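Local coordinates for CurF (PDB 2Q35), which carries a crotonase-fold decarboxylase domain, ECH2, which probably catalyses a decarboxylation step in the beta-branching of a polyketide chain, at residues I16-E21 / V51-Y56; I93-Q98 / L110-V115; F114-Q119 / Q179-Y184; R143-S148 / I171-V176. The protein carries 1 engineered substitution. All blocks are in the same frame, centred on the assembly; numbering follows the deposited sequence.

Contact 1 of 4, residues I16-E21 / V51-Y56; sequences ITMKDE and VILTGY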
loop_
_atom_site.group_PDB
_atom_site.type_symbol
_atom_site.label_atom_id
_atom_site.label_comp_id
_atom_site.label_asym_id
_atom_site.label_seq_id
_atom_site.Cartn_x
_atom_site.Cartn_y
_atom_site.Cartn_z
ATOM N N ILE A 16 3.519 4.648 -28.977
ATOM C CA ILE A 16 3.056 3.442 -29.683
ATOM C C ILE A 16 1.547 3.418 -29.561
ATOM O O ILE A 16 1.012 3.368 -28.451
ATOM C CB ILE A 16 3.661 2.167 -29.078
ATOM C CG1 ILE A 16 5.187 2.149 -29.321
ATOM C CG2 ILE A 16 2.995 0.920 -29.675
ATOM C CD1 ILE A 16 5.970 0.932 -28.665
ATOM N N THR A 17 0.868 3.480 -30.703
ATOM C CA THR A 17 -0.569 3.667 -30.745
ATOM C C THR A 17 -1.195 2.445 -31.343
ATOM O O THR A 17 -0.889 2.092 -32.480
ATOM C CB THR A 17 -0.932 4.898 -31.627
ATOM O OG1 THR A 17 -0.234 6.035 -31.114
ATOM C CG2 THR A 17 -2.427 5.179 -31.612
ATOM N N MET A 18 -2.087 1.826 -30.579
ATOM C CA MET A 18 -2.851 0.657 -31.041
ATOM C C MET A 18 -4.145 1.103 -31.684
ATOM O O MET A 18 -4.940 1.809 -31.061
ATOM C CB MET A 18 -3.191 -0.289 -29.867
ATOM C CG MET A 18 -1.969 -0.923 -29.201
ATOM S SD MET A 18 -2.362 -1.828 -27.693
ATOM C CE MET A 18 -2.886 -0.521 -26.587
ATOM N N LYS A 19 -4.370 0.662 -32.926
ATOM C CA LYS A 19 -5.586 1.029 -33.645
ATOM C C LYS A 19 -6.046 -0.131 -34.523
ATOM O O LYS A 19 -6.002 -0.071 -35.747
ATOM C CB LYS A 19 -5.377 2.332 -34.435
ATOM C CG LYS A 19 -6.659 2.896 -35.069
ATOM C CD LYS A 19 -6.375 4.168 -35.843
ATOM C CE LYS A 19 -7.663 4.739 -36.417
ATOM N NZ LYS A 19 -7.430 6.024 -37.123
ATOM N N ASP A 20 -6.466 -1.211 -33.873
ATOM C CA ASP A 20 -7.150 -2.284 -34.575
ATOM C C ASP A 20 -8.630 -2.074 -34.340
ATOM O O ASP A 20 -9.237 -2.678 -33.449
ATOM C CB ASP A 20 -6.713 -3.663 -34.075
ATOM C CG ASP A 20 -7.313 -4.805 -34.890
ATOM O OD1 ASP A 20 -7.882 -4.546 -35.969
ATOM O OD2 ASP A 20 -7.220 -5.964 -34.449
ATOM N N GLU A 21 -9.218 -1.208 -35.159
ATOM C CA GLU A 21 -10.625 -0.894 -35.035
ATOM C C GLU A 21 -11.511 -2.135 -35.165
ATOM O O GLU A 21 -12.506 -2.240 -34.468
ATOM C CB GLU A 21 -11.039 0.168 -36.062
ATOM C CG GLU A 21 -10.193 1.423 -35.987
ATOM C CD GLU A 21 -10.754 2.543 -36.823
ATOM O OE1 GLU A 21 -10.246 2.742 -37.944
ATOM O OE2 GLU A 21 -11.709 3.210 -36.362
ATOM N N VAL A 51 8.502 5.424 -23.513
ATOM C CA VAL A 51 7.454 4.972 -24.432
ATOM C C VAL A 51 6.076 5.345 -23.849
ATOM O O VAL A 51 5.821 5.082 -22.667
ATOM C CB VAL A 51 7.489 3.449 -24.568
ATOM C CG1 VAL A 51 6.247 2.969 -25.333
ATOM C CG2 VAL A 51 8.766 2.999 -25.258
ATOM N N ILE A 52 5.220 5.983 -24.649
ATOM C CA ILE A 52 3.828 6.169 -24.279
ATOM C C ILE A 52 3.007 5.176 -25.080
ATOM O O ILE A 52 2.982 5.239 -26.325
ATOM C CB ILE A 52 3.386 7.628 -24.573
ATOM C CG1 ILE A 52 4.250 8.573 -23.712
ATOM C CG2 ILE A 52 1.881 7.829 -24.230
ATOM C CD1 ILE A 52 3.965 10.019 -23.918
ATOM N N LEU A 53 2.348 4.257 -24.383
ATOM C CA LEU A 53 1.484 3.270 -25.042
ATOM C C LEU A 53 0.026 3.712 -24.939
ATOM O O LEU A 53 -0.473 3.973 -23.856
ATOM C CB LEU A 53 1.653 1.909 -24.364
ATOM C CG LEU A 53 0.814 0.736 -24.880
ATOM C CD1 LEU A 53 1.067 0.414 -26.363
ATOM C CD2 LEU A 53 1.045 -0.526 -24.002
ATOM N N THR A 54 -0.667 3.754 -26.065
ATOM C CA THR A 54 -2.042 4.272 -26.043
ATOM C C THR A 54 -2.897 3.543 -27.088
ATOM O O THR A 54 -2.379 2.789 -27.931
ATOM C CB THR A 54 -2.052 5.809 -26.205
ATOM O OG1 THR A 54 -3.302 6.342 -25.734
ATOM C CG2 THR A 54 -1.811 6.242 -27.664
ATOM N N GLY A 55 -4.205 3.773 -27.007
ATOM C CA GLY A 55 -5.183 3.225 -27.955
ATOM C C GLY A 55 -5.685 4.233 -28.983
ATOM O O GLY A 55 -4.980 5.182 -29.363
ATOM N N TYR A 56 -6.926 4.021 -29.417
ATOM C CA TYR A 56 -7.586 4.904 -30.369
ATOM C C TYR A 56 -9.028 5.043 -29.907
ATOM O O TYR A 56 -9.632 4.086 -29.369
ATOM C CB TYR A 56 -7.584 4.255 -31.755
ATOM C CG TYR A 56 -8.673 3.210 -31.917
ATOM C CD1 TYR A 56 -8.471 1.890 -31.495
ATOM C CD2 TYR A 56 -9.914 3.548 -32.460
ATOM C CE1 TYR A 56 -9.486 0.928 -31.608
ATOM C CE2 TYR A 56 -10.930 2.590 -32.579
ATOM C CZ TYR A 56 -10.701 1.286 -32.155
ATOM O OH TYR A 56 -11.700 0.340 -32.289
#
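A beta-alpha-beta unit of the crotonase fold, strand 13-18, helix 29-44 and strand 50-54, closes here, with Ile16 bridged to Leu53 and Thr17 to Thr54 in parallel. Ile16 is gripped at both backbone polar atoms: its N donates to Ile52 O (2.8 Å) and its O accepts from Thr54 N (2.9 Å). Met18 N then reaches Thr54 O at 2.8 Å in an almost straight bond, 175° at the hydrogen. On the face of Ile16 and Leu53, where Cys38 and Phe39 of the helix also pack on Ile16, the side chains that meet are apolar: Leu53 CD1 lies 3.9 Å from Ile16 CG2. Met18, unbranched and bent at chi3 (-67°), ends with CE 4.1 Å from the same Leu53 CD1. Thr17 and Thr54 lie side by side on the other face, their beta-branched form well suited to extended backbone; Thr54 OG1 bonds to Ala96 O and Thr17 OG1 to Gln15 NE2. Past the strands, Tyr56 supplies a broad ring to the turn. The aliphatic part of Lys19 crosses its side chain at about a right angle, and Glu21 CG sits over one ring face in a CH-pi contact, 4.1 Å from the Tyr56 ring centroid.

Contact 2 of 4, residues I93-Q98 / L110-V115; sequences IIAAMQ and LYADFV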
loop_
_atom_site.group_PDB
_atom_site.type_symbol
_atom_site.label_atom_id
_atom_site.label_comp_id
_atom_site.label_asym_id
_atom_site.label_seq_id
_atom_site.Cartn_x
_atom_site.Cartn_y
_atom_site.Cartn_z
ATOM N N ILE A 93 7.789 2.986 -19.498
ATOM C CA ILE A 93 6.569 3.004 -20.299
ATOM C C ILE A 93 5.451 3.680 -19.502
ATOM O O ILE A 93 5.247 3.361 -18.319
ATOM C CB ILE A 93 6.126 1.563 -20.678
ATOM C CG1 ILE A 93 7.208 0.825 -21.456
ATOM C CG2 ILE A 93 4.785 1.555 -21.486
ATOM C CD1 ILE A 93 6.858 -0.686 -21.595
ATOM N N ILE A 94 4.736 4.610 -20.147
ATOM C CA ILE A 94 3.515 5.210 -19.587
ATOM C C ILE A 94 2.315 4.707 -20.392
ATOM O O ILE A 94 2.268 4.881 -21.606
ATOM C CB ILE A 94 3.559 6.744 -19.703
ATOM C CG1 ILE A 94 4.821 7.310 -19.020
ATOM C CG2 ILE A 94 2.271 7.396 -19.142
ATOM C CD1 ILE A 94 5.112 8.798 -19.280
ATOM N N ALA A 95 1.350 4.070 -19.727
ATOM C CA ALA A 95 0.175 3.548 -20.427
ATOM C C ALA A 95 -0.871 4.644 -20.350
ATOM O O ALA A 95 -1.403 4.903 -19.271
ATOM C CB ALA A 95 -0.357 2.320 -19.755
ATOM N N ALA A 96 -1.148 5.240 -21.488
ATOM C CA ALA A 96 -2.166 6.316 -21.555
ATOM C C ALA A 96 -3.484 5.663 -21.952
ATOM O O ALA A 96 -3.783 5.471 -23.136
ATOM C CB ALA A 96 -1.751 7.404 -22.562
ATOM N N MET A 97 -4.232 5.226 -20.948
ATOM C CA MET A 97 -5.432 4.455 -21.200
ATOM C C MET A 97 -6.588 5.458 -21.391
ATOM O O MET A 97 -7.383 5.689 -20.482
ATOM C CB MET A 97 -5.685 3.465 -20.075
ATOM C CG MET A 97 -4.521 2.507 -19.865
ATOM S SD MET A 97 -4.958 1.040 -18.879
ATOM C CE MET A 97 -5.775 1.800 -17.471
ATOM N N GLN A 98 -6.643 6.016 -22.594
ATOM C CA GLN A 98 -7.641 7.067 -22.920
ATOM C C GLN A 98 -9.035 6.488 -23.141
ATOM O O GLN A 98 -10.031 7.235 -23.224
ATOM C CB GLN A 98 -7.168 7.883 -24.140
ATOM C CG GLN A 98 -7.612 7.402 -25.546
ATOM C CD GLN A 98 -7.340 5.930 -25.849
ATOM O OE1 GLN A 98 -6.351 5.330 -25.377
ATOM N NE2 GLN A 98 -8.232 5.328 -26.629
ATOM N N LEU A 110 -1.438 -2.042 -16.935
ATOM C CA LEU A 110 -0.903 -2.058 -15.580
ATOM C C LEU A 110 0.509 -2.656 -15.495
ATOM O O LEU A 110 1.170 -2.506 -14.456
ATOM C CB LEU A 110 -1.853 -2.783 -14.606
ATOM C CG LEU A 110 -3.171 -2.071 -14.323
ATOM C CD1 LEU A 110 -4.036 -2.970 -13.440
ATOM C CD2 LEU A 110 -2.927 -0.756 -13.625
ATOM N N TYR A 111 0.954 -3.281 -16.586
ATOM C CA TYR A 111 2.338 -3.828 -16.649
ATOM C C TYR A 111 3.294 -2.643 -16.826
ATOM O O TYR A 111 4.493 -2.756 -16.557
ATOM C CB TYR A 111 2.545 -4.798 -17.820
ATOM C CG TYR A 111 1.830 -6.136 -17.719
ATOM C CD1 TYR A 111 1.677 -6.799 -16.496
ATOM C CD2 TYR A 111 1.327 -6.743 -18.878
ATOM C CE1 TYR A 111 0.998 -8.058 -16.433
ATOM C CE2 TYR A 111 0.676 -7.972 -18.834
ATOM C CZ TYR A 111 0.516 -8.625 -17.616
ATOM O OH TYR A 111 -0.151 -9.839 -17.589
ATOM N N ALA A 112 2.755 -1.486 -17.255
ATOM C CA ALA A 112 3.606 -0.312 -17.510
ATOM C C ALA A 112 4.105 0.320 -16.207
ATOM O O ALA A 112 3.643 0.013 -15.106
ATOM C CB ALA A 112 2.854 0.747 -18.361
ATOM N N ASP A 113 5.072 1.215 -16.336
ATOM C CA ASP A 113 5.658 1.826 -15.156
ATOM C C ASP A 113 4.789 2.923 -14.577
ATOM O O ASP A 113 4.764 3.135 -13.356
ATOM C CB ASP A 113 7.041 2.348 -15.496
ATOM C CG ASP A 113 7.912 1.255 -16.079
ATOM O OD1 ASP A 113 8.348 0.343 -15.322
ATOM O OD2 ASP A 113 8.091 1.246 -17.307
ATOM N N PHE A 114 4.070 3.602 -15.462
ATOM C CA PHE A 114 3.109 4.645 -15.084
ATOM C C PHE A 114 1.818 4.400 -15.849
ATOM O O PHE A 114 1.842 3.831 -16.945
ATOM C CB PHE A 114 3.663 5.995 -15.500
ATOM C CG PHE A 114 4.919 6.374 -14.764
ATOM C CD1 PHE A 114 6.169 6.053 -15.296
ATOM C CD2 PHE A 114 4.853 7.034 -13.546
ATOM C CE1 PHE A 114 7.329 6.390 -14.609
ATOM C CE2 PHE A 114 6.006 7.398 -12.870
ATOM C CZ PHE A 114 7.236 7.048 -13.389
ATOM N N VAL A 115 0.681 4.822 -15.276
ATOM C CA VAL A 115 -0.611 4.514 -15.889
ATOM C C VAL A 115 -1.478 5.760 -15.712
ATOM O O VAL A 115 -1.456 6.395 -14.649
ATOM C CB VAL A 115 -1.297 3.311 -15.221
ATOM C CG1 VAL A 115 -2.579 2.932 -15.938
ATOM C CG2 VAL A 115 -0.328 2.083 -15.185
#
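Ala112 presses its methyl against strand 93-97, CB lying 3.8 Å from Ile93 CG2 and also 3.8 Å from Ala95 CB; so small a side chain lets the two backbones come close, with Ala112 CB only 3.5 Å from Ile93 O. Asp113 follows and ties down the start of that strand. Its OD2 accepts from Ile93 N at 2.8 Å through the anti lone pair, and the same oxygen forms a salt bridge with Lys204, so the buried carboxylate has a hydrogen-bond donor and a positive charge that probably offsets its own. Asp113 N also donates to Ile93 O (2.9 Å), though on a bent path of 130°. That carbonyl takes a second bond from Phe114 N at 3.1 Å, which leaves Ile93 held at both its N and its O. With Phe114 regular parallel pairing begins: its O accepts from Ala95 N (2.8 Å), while its CB rests against Ile94 CG1. The ring goes on to meet Tyr156 of a second subunit edge-to-face. Val115 turns to the opposite face, where CG1 touches the terminal methyl of Met97, CE, at 3.7 Å; the bend at chi3 of Met97 (-50°) places CE. In this parallel core of the crotonase fold, strand 93-97 has strand 50-54 on its far side, helix 178-192 packs on Ile94 through Ala185 and Leu188, helix 83-87 touches Ile93 through Ile86, and Phe173 lies on Val115.

Contact 3 of 4, residues F114-Q119 / Q179-Y184; sequences FVVFSQ and QDVLNY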
loop_
_atom_site.group_PDB
_atom_site.type_symbol
_atom_site.label_atom_id
_atom_site.label_comp_id
_atom_site.label_asym_id
_atom_site.label_seq_id
_atom_site.Cartn_x
_atom_site.Cartn_y
_atom_site.Cartn_z
ATOM N N PHE A 114 4.070 3.602 -15.462
ATOM C CA PHE A 114 3.109 4.645 -15.084
ATOM C C PHE A 114 1.818 4.400 -15.849
ATOM O O PHE A 114 1.842 3.831 -16.945
ATOM C CB PHE A 114 3.663 5.995 -15.500
ATOM C CG PHE A 114 4.919 6.374 -14.764
ATOM C CD1 PHE A 114 6.169 6.053 -15.296
ATOM C CD2 PHE A 114 4.853 7.034 -13.546
ATOM C CE1 PHE A 114 7.329 6.390 -14.609
ATOM C CE2 PHE A 114 6.006 7.398 -12.870
ATOM C CZ PHE A 114 7.236 7.048 -13.389
ATOM N N VAL A 115 0.681 4.822 -15.276
ATOM C CA VAL A 115 -0.611 4.514 -15.889
ATOM C C VAL A 115 -1.478 5.760 -15.712
ATOM O O VAL A 115 -1.456 6.395 -14.649
ATOM C CB VAL A 115 -1.297 3.311 -15.221
ATOM C CG1 VAL A 115 -2.579 2.932 -15.938
ATOM C CG2 VAL A 115 -0.328 2.083 -15.185
ATOM N N VAL A 116 -2.205 6.110 -16.773
ATOM C CA VAL A 116 -3.182 7.235 -16.717
ATOM C C VAL A 116 -4.528 6.683 -17.190
ATOM O O VAL A 116 -4.612 5.995 -18.227
ATOM C CB VAL A 116 -2.781 8.416 -17.622
ATOM C CG1 VAL A 116 -3.736 9.616 -17.372
ATOM C CG2 VAL A 116 -1.335 8.844 -17.371
ATOM N N PHE A 117 -5.602 6.999 -16.442
ATOM C CA PHE A 117 -6.932 6.451 -16.720
ATOM C C PHE A 117 -7.813 7.609 -17.186
ATOM O O PHE A 117 -7.530 8.757 -16.817
ATOM C CB PHE A 117 -7.601 5.933 -15.439
ATOM C CG PHE A 117 -7.032 4.638 -14.913
ATOM C CD1 PHE A 117 -7.773 3.471 -15.001
ATOM C CD2 PHE A 117 -5.814 4.628 -14.264
ATOM C CE1 PHE A 117 -7.252 2.241 -14.489
ATOM C CE2 PHE A 117 -5.290 3.430 -13.763
ATOM C CZ PHE A 117 -6.022 2.247 -13.878
ATOM N N SER A 118 -8.827 7.279 -17.987
ATOM C CA SER A 118 -9.878 8.240 -18.429
ATOM C C SER A 118 -11.045 8.209 -17.446
ATOM O O SER A 118 -11.557 7.143 -17.085
ATOM C CB SER A 118 -10.362 7.837 -19.827
ATOM O OG SER A 118 -11.670 8.355 -20.109
ATOM N N GLN A 119 -11.551 9.393 -17.091
ATOM C CA GLN A 119 -12.681 9.507 -16.192
ATOM C C GLN A 119 -13.928 8.821 -16.720
ATOM O O GLN A 119 -14.681 8.241 -15.951
ATOM C CB GLN A 119 -13.026 10.982 -15.972
ATOM C CG GLN A 119 -12.064 11.759 -15.117
ATOM C CD GLN A 119 -12.336 13.285 -15.151
ATOM O OE1 GLN A 119 -11.631 14.069 -14.500
ATOM N NE2 GLN A 119 -13.339 13.699 -15.921
ATOM N N GLN A 179 -10.227 13.456 -23.111
ATOM C CA GLN A 179 -9.492 14.331 -24.039
ATOM C C GLN A 179 -8.148 14.843 -23.497
ATOM O O GLN A 179 -7.362 15.453 -24.236
ATOM C CB GLN A 179 -10.356 15.538 -24.452
ATOM C CG GLN A 179 -10.485 16.615 -23.362
ATOM C CD GLN A 179 -11.744 17.476 -23.480
ATOM O OE1 GLN A 179 -12.117 17.926 -24.573
ATOM N NE2 GLN A 179 -12.412 17.707 -22.341
ATOM N N ASP A 180 -7.872 14.584 -22.209
ATOM C CA ASP A 180 -6.641 15.025 -21.564
ATOM C C ASP A 180 -5.676 13.897 -21.236
ATOM O O ASP A 180 -4.534 14.169 -20.819
ATOM C CB ASP A 180 -6.956 15.718 -20.245
ATOM C CG ASP A 180 -7.738 17.031 -20.433
ATOM O OD1 ASP A 180 -7.622 17.643 -21.507
ATOM O OD2 ASP A 180 -8.474 17.421 -19.508
ATOM N N VAL A 181 -6.144 12.656 -21.360
ATOM C CA VAL A 181 -5.303 11.496 -20.981
ATOM C C VAL A 181 -3.949 11.433 -21.692
ATOM O O VAL A 181 -2.898 11.341 -21.039
ATOM C CB VAL A 181 -6.085 10.183 -21.142
ATOM C CG1 VAL A 181 -5.117 8.947 -20.994
ATOM C CG2 VAL A 181 -7.234 10.096 -20.135
ATOM N N LEU A 182 -3.959 11.460 -23.026
ATOM C CA LEU A 182 -2.701 11.388 -23.770
ATOM C C LEU A 182 -1.787 12.589 -23.472
ATOM O O LEU A 182 -0.591 12.419 -23.214
ATOM C CB LEU A 182 -2.989 11.234 -25.255
ATOM C CG LEU A 182 -1.762 11.108 -26.133
ATOM C CD1 LEU A 182 -0.924 9.874 -25.713
ATOM C CD2 LEU A 182 -2.169 10.993 -27.574
ATOM N N ASN A 183 -2.353 13.813 -23.465
ATOM C CA ASN A 183 -1.570 15.000 -23.102
ATOM C C ASN A 183 -0.890 14.871 -21.733
ATOM O O ASN A 183 0.260 15.267 -21.578
ATOM C CB ASN A 183 -2.449 16.273 -23.103
ATOM C CG ASN A 183 -2.974 16.657 -24.493
ATOM O OD1 ASN A 183 -4.033 17.341 -24.624
ATOM N ND2 ASN A 183 -2.257 16.257 -25.526
ATOM N N TYR A 184 -1.609 14.335 -20.747
ATOM C CA TYR A 184 -1.076 14.188 -19.399
ATOM C C TYR A 184 0.132 13.244 -19.475
ATOM O O TYR A 184 1.182 13.550 -18.911
ATOM C CB TYR A 184 -2.140 13.642 -18.444
ATOM C CG TYR A 184 -1.639 13.501 -17.016
ATOM C CD1 TYR A 184 -0.801 12.447 -16.665
ATOM C CD2 TYR A 184 -1.975 14.431 -16.021
ATOM C CE1 TYR A 184 -0.322 12.304 -15.379
ATOM C CE2 TYR A 184 -1.500 14.288 -14.707
ATOM C CZ TYR A 184 -0.666 13.197 -14.409
ATOM O OH TYR A 184 -0.147 12.971 -13.147
#
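Val116 and Val181 face each other and slide past in opposite directions, each pointing its CB toward the other's segment. Both have CG1 anti to the backbone N (chi1 -173° in Val116, 170° in Val181), and these two methyls meet, Val116 CG1 lying 3.9 Å from Val181 CG1. The other branch of Val181 serves the strand backbone: CG2 sits 3.6 Å from Phe117 O and 3.7 Å from Ser118 CA. The other branch of Val116 turns to the aromatic residue one turn along the helix. There the two side chains cross obliquely, Val116 CG2 coming 3.7 Å from Tyr184 CD1. Compact beta-branched residues suit this interface because the axes of strand 114-118 and the helical segment 179-184 approach to 7.9 Å, nearly antiparallel at 167°. This is the layering of an alpha/beta crotonase domain: helix 178-192 follows strand 175-176, which neighbours strand 114-118 in the sheet, and doubles back across that sheet. Val181 accordingly also touches Ala96 and Val176 on the flanking strands. Phe117 points its CB away from the helix, and its ring meets Tyr123 edge-to-face. Ser118 lends CB to the packing with Val181 CG2, while its OG bonds to Ser121 OG and Glu120 N. Further along the helix, Tyr184 packs on Pro174 and on Arg169 of a second subunit.

Contact 4 of 4, residues R143-S148 / I171-V176; sequences REKLGS and IPFPVV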
loop_
_atom_site.group_PDB
_atom_site.type_symbol
_atom_site.label_atom_id
_atom_site.label_comp_id
_atom_site.label_asym_id
_atom_site.label_seq_id
_atom_site.Cartn_x
_atom_site.Cartn_y
_atom_site.Cartn_z
ATOM N N ARG A 143 -2.706 -5.946 -6.945
ATOM C CA ARG A 143 -2.451 -5.642 -5.540
ATOM C C ARG A 143 -1.291 -4.670 -5.408
ATOM O O ARG A 143 -1.349 -3.742 -4.603
ATOM C CB ARG A 143 -2.226 -6.913 -4.708
ATOM C CG ARG A 143 -3.482 -7.753 -4.666
ATOM C CD ARG A 143 -3.581 -8.667 -3.475
ATOM N NE ARG A 143 -2.892 -9.934 -3.682
ATOM C CZ ARG A 143 -3.088 -11.008 -2.917
ATOM N NH1 ARG A 143 -3.958 -10.957 -1.917
ATOM N NH2 ARG A 143 -2.418 -12.129 -3.148
ATOM N N GLU A 144 -0.250 -4.864 -6.214
ATOM C CA GLU A 144 0.900 -3.968 -6.175
ATOM C C GLU A 144 0.518 -2.559 -6.598
ATOM O O GLU A 144 0.908 -1.597 -5.943
ATOM C CB GLU A 144 2.065 -4.509 -7.021
ATOM C CG GLU A 144 3.252 -3.541 -7.182
ATOM C CD GLU A 144 4.157 -3.464 -5.950
ATOM O OE1 GLU A 144 3.891 -4.155 -4.934
ATOM O OE2 GLU A 144 5.150 -2.693 -6.006
ATOM N N LYS A 145 -0.286 -2.441 -7.640
ATOM C CA LYS A 145 -0.463 -1.143 -8.281
ATOM C C LYS A 145 -1.745 -0.400 -7.965
ATOM O O LYS A 145 -1.725 0.836 -7.904
ATOM C CB LYS A 145 -0.261 -1.261 -9.773
ATOM C CG LYS A 145 1.063 -1.937 -10.092
ATOM C CD LYS A 145 1.566 -1.487 -11.409
ATOM C CE LYS A 145 2.879 -2.182 -11.722
ATOM N NZ LYS A 145 3.416 -1.581 -12.964
ATOM N N LEU A 146 -2.844 -1.126 -7.755
ATOM C CA LEU A 146 -4.114 -0.468 -7.376
ATOM C C LEU A 146 -4.358 -0.487 -5.872
ATOM O O LEU A 146 -5.226 0.235 -5.377
ATOM C CB LEU A 146 -5.312 -1.108 -8.081
ATOM C CG LEU A 146 -5.285 -1.265 -9.596
ATOM C CD1 LEU A 146 -6.622 -1.809 -10.089
ATOM C CD2 LEU A 146 -4.932 0.050 -10.301
ATOM N N GLY A 147 -3.612 -1.321 -5.156
ATOM C CA GLY A 147 -3.822 -1.546 -3.724
ATOM C C GLY A 147 -4.655 -2.790 -3.486
ATOM O O GLY A 147 -5.498 -3.129 -4.311
ATOM N N SER A 148 -4.424 -3.472 -2.362
ATOM C CA SER A 148 -5.063 -4.775 -2.117
ATOM C C SER A 148 -6.604 -4.755 -2.133
ATOM O O SER A 148 -7.226 -5.729 -2.579
ATOM C CB SER A 148 -4.511 -5.443 -0.836
ATOM O OG SER A 148 -4.725 -4.639 0.320
ATOM N N ILE A 171 -7.984 5.290 -6.095
ATOM C CA ILE A 171 -6.978 4.600 -6.922
ATOM C C ILE A 171 -5.680 5.440 -6.954
ATOM O O ILE A 171 -5.724 6.666 -7.049
ATOM C CB ILE A 171 -7.549 4.301 -8.330
ATOM C CG1 ILE A 171 -6.678 3.287 -9.085
ATOM C CG2 ILE A 171 -7.748 5.583 -9.137
ATOM C CD1 ILE A 171 -7.269 2.884 -10.443
ATOM N N PRO A 172 -4.517 4.797 -6.807
ATOM C CA PRO A 172 -3.277 5.573 -6.800
ATOM C C PRO A 172 -2.695 5.844 -8.183
ATOM O O PRO A 172 -1.495 5.640 -8.383
ATOM C CB PRO A 172 -2.322 4.693 -5.995
ATOM C CG PRO A 172 -2.846 3.295 -6.146
ATOM C CD PRO A 172 -4.288 3.356 -6.574
ATOM N N PHE A 173 -3.528 6.241 -9.135
ATOM C CA PHE A 173 -3.047 6.681 -10.449
ATOM C C PHE A 173 -3.847 7.902 -10.842
ATOM O O PHE A 173 -4.956 8.077 -10.340
ATOM C CB PHE A 173 -3.274 5.613 -11.515
ATOM C CG PHE A 173 -2.327 4.448 -11.425
ATOM C CD1 PHE A 173 -0.999 4.603 -11.780
ATOM C CD2 PHE A 173 -2.774 3.209 -11.013
ATOM C CE1 PHE A 173 -0.112 3.538 -11.727
ATOM C CE2 PHE A 173 -1.896 2.125 -10.958
ATOM C CZ PHE A 173 -0.568 2.296 -11.325
ATOM N N PRO A 174 -3.308 8.746 -11.746
ATOM C CA PRO A 174 -4.129 9.893 -12.183
ATOM C C PRO A 174 -5.296 9.446 -13.047
ATOM O O PRO A 174 -5.175 8.515 -13.857
ATOM C CB PRO A 174 -3.178 10.762 -13.004
ATOM C CG PRO A 174 -1.908 10.002 -13.142
ATOM C CD PRO A 174 -1.970 8.720 -12.372
ATOM N N VAL A 175 -6.428 10.119 -12.852
ATOM C CA VAL A 175 -7.616 9.842 -13.636
ATOM C C VAL A 175 -8.071 11.206 -14.125
ATOM O O VAL A 175 -8.424 12.060 -13.313
ATOM C CB VAL A 175 -8.742 9.198 -12.799
ATOM C CG1 VAL A 175 -9.896 8.785 -13.715
ATOM C CG2 VAL A 175 -8.230 7.969 -12.021
ATOM N N VAL A 176 -8.062 11.385 -15.441
ATOM C CA VAL A 176 -8.396 12.687 -16.047
ATOM C C VAL A 176 -9.381 12.526 -17.192
ATOM O O VAL A 176 -9.677 11.413 -17.621
ATOM C CB VAL A 176 -7.133 13.489 -16.504
ATOM C CG1 VAL A 176 -6.144 13.681 -15.334
ATOM C CG2 VAL A 176 -6.391 12.804 -17.683
#
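Leu146, near the C-terminal end of helix 138-146, comes nearest to Ile171 with their CA atoms 5.8 Å apart, and Pro172, which follows Ile171, is the centre of an inverse gamma turn. Leu146 puts one methyl at the middle of the contact. Its CG is anti to the carbonyl carbon (chi1 -52°), and beyond it CD2 is shared by two partners, 3.7 Å from Ile171 CD1 and 3.7 Å from Phe173 CE2. Leu146 and Ile171 lie side by side, pointing the same way, whereas Phe173 crosses Leu146 at about a right angle and takes CD2 at its ring edge, in plane. The helix backbone joins in: Lys145 O stands 3.2 Å from Pro172 CG and 3.3 Å from Phe173 CE2, and Leu146 O is 3.5 Å from Pro172 CD, so C-H groups of the proline and the ring lie against the carbonyl oxygens of the last helical turn. Lys145 divides its labour. CB packs on Phe173 CZ at 3.9 Å, and the extended chain carries NZ away to bond with Leu110 O. Gly147 suits the joint that follows because its positive phi of 97° would jam a CB against the preceding carbonyl oxygen; it also occupies the N-cap of helix 148-157. Glu149 of a second subunit touches Lys145, Pro172 and Phe173, and Arg143 NH1 bonds to Leu207 O of a third, an arrangement in keeping with the trimeric assembly of crotonase-fold enzymes.

How the contacts relate
All four contacts are largely buried, but their chemistry follows their place around one sheet. Contacts 1 and 2 pair parallel strands by backbone hydrogen bonds and are joined to each other by Leu53 O with Ala96 N; contact 1 runs out into a more exposed turn, whereas contact 2 stays wholly inside. Contact 3 shares strand 114-118 with contact 2 but lays a helix on it, by side-chain packing without hydrogen bonds between the segments. Contact 4, mixing apolar side chains with carbonyl oxygens, sets the end of helix 138-146 against the loop leading to strand 175-176, which pairs with contact 3 through Phe117 O and Val176 N. Contacts 2, 3 and 4 all touch a second subunit; contact 1 touches none.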